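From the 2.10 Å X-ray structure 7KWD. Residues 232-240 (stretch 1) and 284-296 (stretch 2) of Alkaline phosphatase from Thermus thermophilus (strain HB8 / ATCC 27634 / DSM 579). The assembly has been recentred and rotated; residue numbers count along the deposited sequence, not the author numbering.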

# COMPACT_ATOMS: atom_id res chain seq x y z
N PRO A 232 6.86 -25.77 -2.03
CA PRO A 232 5.68 -25.37 -2.80
C PRO A 232 4.79 -24.37 -2.07
O PRO A 232 4.63 -24.40 -0.84
CB PRO A 232 4.94 -26.69 -3.05
CG PRO A 232 6.04 -27.75 -3.03
CD PRO A 232 7.05 -27.24 -2.02
N TYR A 233 4.15 -23.51 -2.87
CA TYR A 233 3.08 -22.65 -2.36
C TYR A 233 2.04 -23.43 -1.58
O TYR A 233 1.69 -24.57 -1.93
CB TYR A 233 2.40 -21.95 -3.52
CG TYR A 233 3.23 -20.97 -4.28
CD1 TYR A 233 3.51 -19.72 -3.75
CD2 TYR A 233 3.70 -21.28 -5.57
CE1 TYR A 233 4.25 -18.78 -4.48
CE2 TYR A 233 4.44 -20.36 -6.29
CZ TYR A 233 4.72 -19.12 -5.74
OH TYR A 233 5.45 -18.18 -6.42
N GLU A 234 1.52 -22.79 -0.53
CA GLU A 234 0.37 -23.35 0.19
C GLU A 234 -0.76 -23.80 -0.75
O GLU A 234 -1.35 -24.86 -0.54
CB GLU A 234 -0.16 -22.32 1.19
CG GLU A 234 -1.41 -22.76 1.96
CD GLU A 234 -1.20 -23.94 2.89
OE1 GLU A 234 -0.04 -24.33 3.22
OE2 GLU A 234 -2.23 -24.53 3.28
N ILE A 235 -1.08 -23.01 -1.77
CA ILE A 235 -2.21 -23.41 -2.61
C ILE A 235 -1.94 -24.77 -3.26
O ILE A 235 -2.85 -25.59 -3.43
CB ILE A 235 -2.52 -22.32 -3.66
CG1 ILE A 235 -3.88 -22.61 -4.30
CG2 ILE A 235 -1.42 -22.21 -4.72
CD1 ILE A 235 -4.37 -21.53 -5.24
N ASP A 236 -0.69 -25.04 -3.59
CA ASP A 236 -0.34 -26.30 -4.24
C ASP A 236 -0.27 -27.43 -3.22
O ASP A 236 -0.80 -28.51 -3.46
CB ASP A 236 0.98 -26.12 -5.01
CG ASP A 236 0.87 -25.07 -6.13
OD1 ASP A 236 -0.19 -24.98 -6.76
OD2 ASP A 236 1.86 -24.33 -6.39
N ARG A 237 0.32 -27.17 -2.05
CA ARG A 237 0.33 -28.17 -0.99
C ARG A 237 -1.09 -28.59 -0.64
O ARG A 237 -1.37 -29.78 -0.45
CB ARG A 237 1.05 -27.61 0.24
CG ARG A 237 1.06 -28.50 1.46
CD ARG A 237 1.32 -27.70 2.75
NE ARG A 237 0.06 -27.11 3.18
CZ ARG A 237 -0.86 -27.78 3.87
NH1 ARG A 237 -0.64 -29.04 4.21
NH2 ARG A 237 -1.99 -27.18 4.23
N ARG A 238 -1.99 -27.60 -0.52
CA ARG A 238 -3.34 -27.84 -0.01
C ARG A 238 -4.18 -28.64 -1.00
O ARG A 238 -4.84 -29.60 -0.62
CB ARG A 238 -4.02 -26.50 0.31
CG ARG A 238 -5.41 -26.62 0.94
CD ARG A 238 -5.90 -25.26 1.50
NE ARG A 238 -5.14 -24.94 2.71
CZ ARG A 238 -5.51 -25.28 3.93
NH1 ARG A 238 -6.66 -25.93 4.10
NH2 ARG A 238 -4.75 -24.97 4.97
N PHE A 239 -4.15 -28.26 -2.28
CA PHE A 239 -5.08 -28.77 -3.27
C PHE A 239 -4.49 -29.75 -4.27
O PHE A 239 -5.26 -30.40 -4.98
CB PHE A 239 -5.71 -27.61 -4.04
CG PHE A 239 -6.49 -26.70 -3.18
CD1 PHE A 239 -7.59 -27.17 -2.48
CD2 PHE A 239 -6.13 -25.39 -3.05
CE1 PHE A 239 -8.31 -26.32 -1.66
CE2 PHE A 239 -6.85 -24.54 -2.25
CZ PHE A 239 -7.94 -25.01 -1.55
N GLN A 240 -3.17 -29.87 -4.37
CA GLN A 240 -2.56 -30.79 -5.30
C GLN A 240 -1.83 -31.92 -4.60
O GLN A 240 -1.02 -32.59 -5.22
CB GLN A 240 -1.59 -30.06 -6.24
CG GLN A 240 -2.18 -28.91 -6.96
CD GLN A 240 -3.25 -29.34 -7.94
OE1 GLN A 240 -3.14 -30.40 -8.56
NE2 GLN A 240 -4.30 -28.51 -8.11
N GLY A 284 -4.24 -15.65 -6.11
CA GLY A 284 -4.68 -16.81 -5.34
C GLY A 284 -3.53 -17.49 -4.62
O GLY A 284 -3.69 -17.98 -3.50
N ALA A 285 -2.37 -17.54 -5.25
CA ALA A 285 -1.22 -18.08 -4.54
C ALA A 285 -0.79 -17.17 -3.38
O ALA A 285 -0.49 -17.65 -2.28
CB ALA A 285 -0.06 -18.32 -5.50
N THR A 286 -0.80 -15.86 -3.60
CA THR A 286 -0.49 -14.92 -2.53
C THR A 286 -1.42 -15.11 -1.34
O THR A 286 -0.97 -15.17 -0.19
CB THR A 286 -0.60 -13.49 -3.04
OG1 THR A 286 0.31 -13.33 -4.13
CG2 THR A 286 -0.29 -12.51 -1.94
N LEU A 287 -2.71 -15.22 -1.62
CA LEU A 287 -3.68 -15.37 -0.56
C LEU A 287 -3.39 -16.59 0.30
O LEU A 287 -3.42 -16.50 1.52
CB LEU A 287 -5.08 -15.48 -1.16
CG LEU A 287 -6.16 -16.04 -0.24
CD1 LEU A 287 -6.50 -15.02 0.84
CD2 LEU A 287 -7.44 -16.36 -1.03
N TRP A 288 -3.14 -17.75 -0.33
CA TRP A 288 -2.96 -18.96 0.46
C TRP A 288 -1.65 -18.94 1.25
O TRP A 288 -1.60 -19.50 2.35
CB TRP A 288 -3.09 -20.22 -0.42
CG TRP A 288 -4.55 -20.53 -0.58
CD1 TRP A 288 -5.30 -20.31 -1.68
CD2 TRP A 288 -5.43 -21.06 0.41
NE1 TRP A 288 -6.59 -20.68 -1.45
CE2 TRP A 288 -6.70 -21.14 -0.17
CE3 TRP A 288 -5.27 -21.48 1.72
CZ2 TRP A 288 -7.81 -21.62 0.53
CZ3 TRP A 288 -6.37 -21.97 2.41
CH2 TRP A 288 -7.62 -22.03 1.81
N ASP A 289 -0.60 -18.28 0.75
CA ASP A 289 0.61 -18.15 1.57
C ASP A 289 0.40 -17.15 2.70
O ASP A 289 1.00 -17.27 3.78
CB ASP A 289 1.82 -17.78 0.70
CG ASP A 289 2.56 -19.02 0.16
OD1 ASP A 289 1.86 -19.97 -0.23
OD2 ASP A 289 3.82 -19.07 0.17
N VAL A 290 -0.47 -16.17 2.49
CA VAL A 290 -0.82 -15.28 3.59
C VAL A 290 -1.65 -16.02 4.62
O VAL A 290 -1.48 -15.80 5.82
CB VAL A 290 -1.56 -14.04 3.07
CG1 VAL A 290 -2.06 -13.21 4.25
CG2 VAL A 290 -0.63 -13.21 2.22
N LEU A 291 -2.56 -16.90 4.16
CA LEU A 291 -3.38 -17.69 5.07
C LEU A 291 -2.52 -18.74 5.79
O LEU A 291 -2.71 -18.99 6.98
CB LEU A 291 -4.54 -18.37 4.34
CG LEU A 291 -5.55 -17.42 3.71
CD1 LEU A 291 -6.74 -18.16 3.15
CD2 LEU A 291 -6.08 -16.39 4.72
N ALA A 292 -1.53 -19.29 5.10
CA ALA A 292 -0.62 -20.19 5.80
C ALA A 292 0.18 -19.45 6.88
O ALA A 292 0.44 -20.00 7.96
CB ALA A 292 0.35 -20.82 4.80
N ALA A 293 0.64 -18.24 6.57
CA ALA A 293 1.31 -17.42 7.58
C ALA A 293 0.38 -17.16 8.76
O ALA A 293 0.82 -17.14 9.92
CB ALA A 293 1.75 -16.09 6.98
N ASP A 294 -0.92 -16.96 8.49
CA ASP A 294 -1.85 -16.64 9.57
C ASP A 294 -1.96 -17.80 10.54
O ASP A 294 -2.02 -17.59 11.76
CB ASP A 294 -3.22 -16.27 8.98
CG ASP A 294 -3.96 -15.25 9.82
OD1 ASP A 294 -3.48 -14.10 9.93
OD2 ASP A 294 -5.01 -15.61 10.37
N GLU A 295 -1.93 -19.02 10.04
CA GLU A 295 -1.95 -20.16 10.95
C GLU A 295 -0.71 -20.16 11.83
O GLU A 295 -0.75 -20.56 13.00
CB GLU A 295 -2.02 -21.48 10.18
CG GLU A 295 -3.36 -21.73 9.53
CD GLU A 295 -3.39 -23.07 8.78
OE1 GLU A 295 -3.78 -23.07 7.58
OE2 GLU A 295 -3.02 -24.12 9.38
N VAL A 296 0.43 -19.75 11.25
CA VAL A 296 1.67 -19.69 12.02
C VAL A 296 1.58 -18.62 13.10
O VAL A 296 2.01 -18.83 14.24
CB VAL A 296 2.87 -19.43 11.09
CG1 VAL A 296 4.15 -19.15 11.90
CG2 VAL A 296 3.08 -20.63 10.14
O HOH W 1 4.93 -21.70 0.67
O HOH W 2 -0.05 -20.24 -1.98

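The short helix 234-239 crosses the long helix 284-296 at 81°, close to perpendicular. The axes come within 8.7 Å. The backbones are nearest where Glu234 lies beside Asp289 and Ile235 beside Trp288. The two stretches bury 520 Å² between them.

One direct hydrogen bond joins the stretches. Glu234 N donates to Asp289 OD1 at 2.9 Å, with an N-H...acceptor angle of 149°. Glu234 is in the first turn of its helix, where a backbone NH has no carbonyl of the same helix one turn earlier to bind. The Asp289 carboxylate supplies an acceptor from the other helix.

Two waters extend this polar link. Water 2 accepts from Ile235 N at 3.0 Å. It donates to Ala285 O and to Asp289 OD1, each at 2.6 Å. The next free NH of the first turn is thus also tied to the long helix. Water 1 donates to Pro232 O at 3.1 Å and to Asp289 OD2 at 2.9 Å. Both carboxylate oxygens of Asp289 are used in the link.

The charged groups form a network that starts at Glu234 and reaches Glu295. Within the short helix, Glu234 OE1 accepts from Arg237 NE at 2.8 Å. Glu234 OE2 accepts from Arg237 NH2 at 2.8 Å and from Arg238 NE at 3.0 Å. These bonds hold both arginines to one carboxylate. Across the stretches, Arg238 NH2 forms a salt bridge with Glu295 OE1 at 3.4 Å, a fairly long separation.

Trp288 is the centre of the packing and has the largest covered area, 112 Å². Its side chain sits as a knob among Glu234, Ile235, Arg238 and Phe239. Arg238 CD lies over the indole face, 3.8 Å from the centroid of the six-membered ring and 25° off the ring normal. This is a CH-pi contact. The Phe239 ring presents its edge to the indole face. The Phe239 ring and the six-membered ring of Trp288 have centroids 5.6 Å apart and planes at 85°, a nearly perpendicular edge-to-face pair.

Smaller apolar contacts complete the interface. Ile235 CG1 is 3.8 Å from Trp288 CD1, and Ile235 CG2 is 4.2 Å from Ala285 CB. Ala285 CB also lies over one face of the Tyr233 ring, 4.2 Å from Tyr233 CD1. The aliphatic part of Glu234 packs as well: Glu234 CG is 3.9 Å from Ala292 CB. Its carboxylate meanwhile binds the arginines.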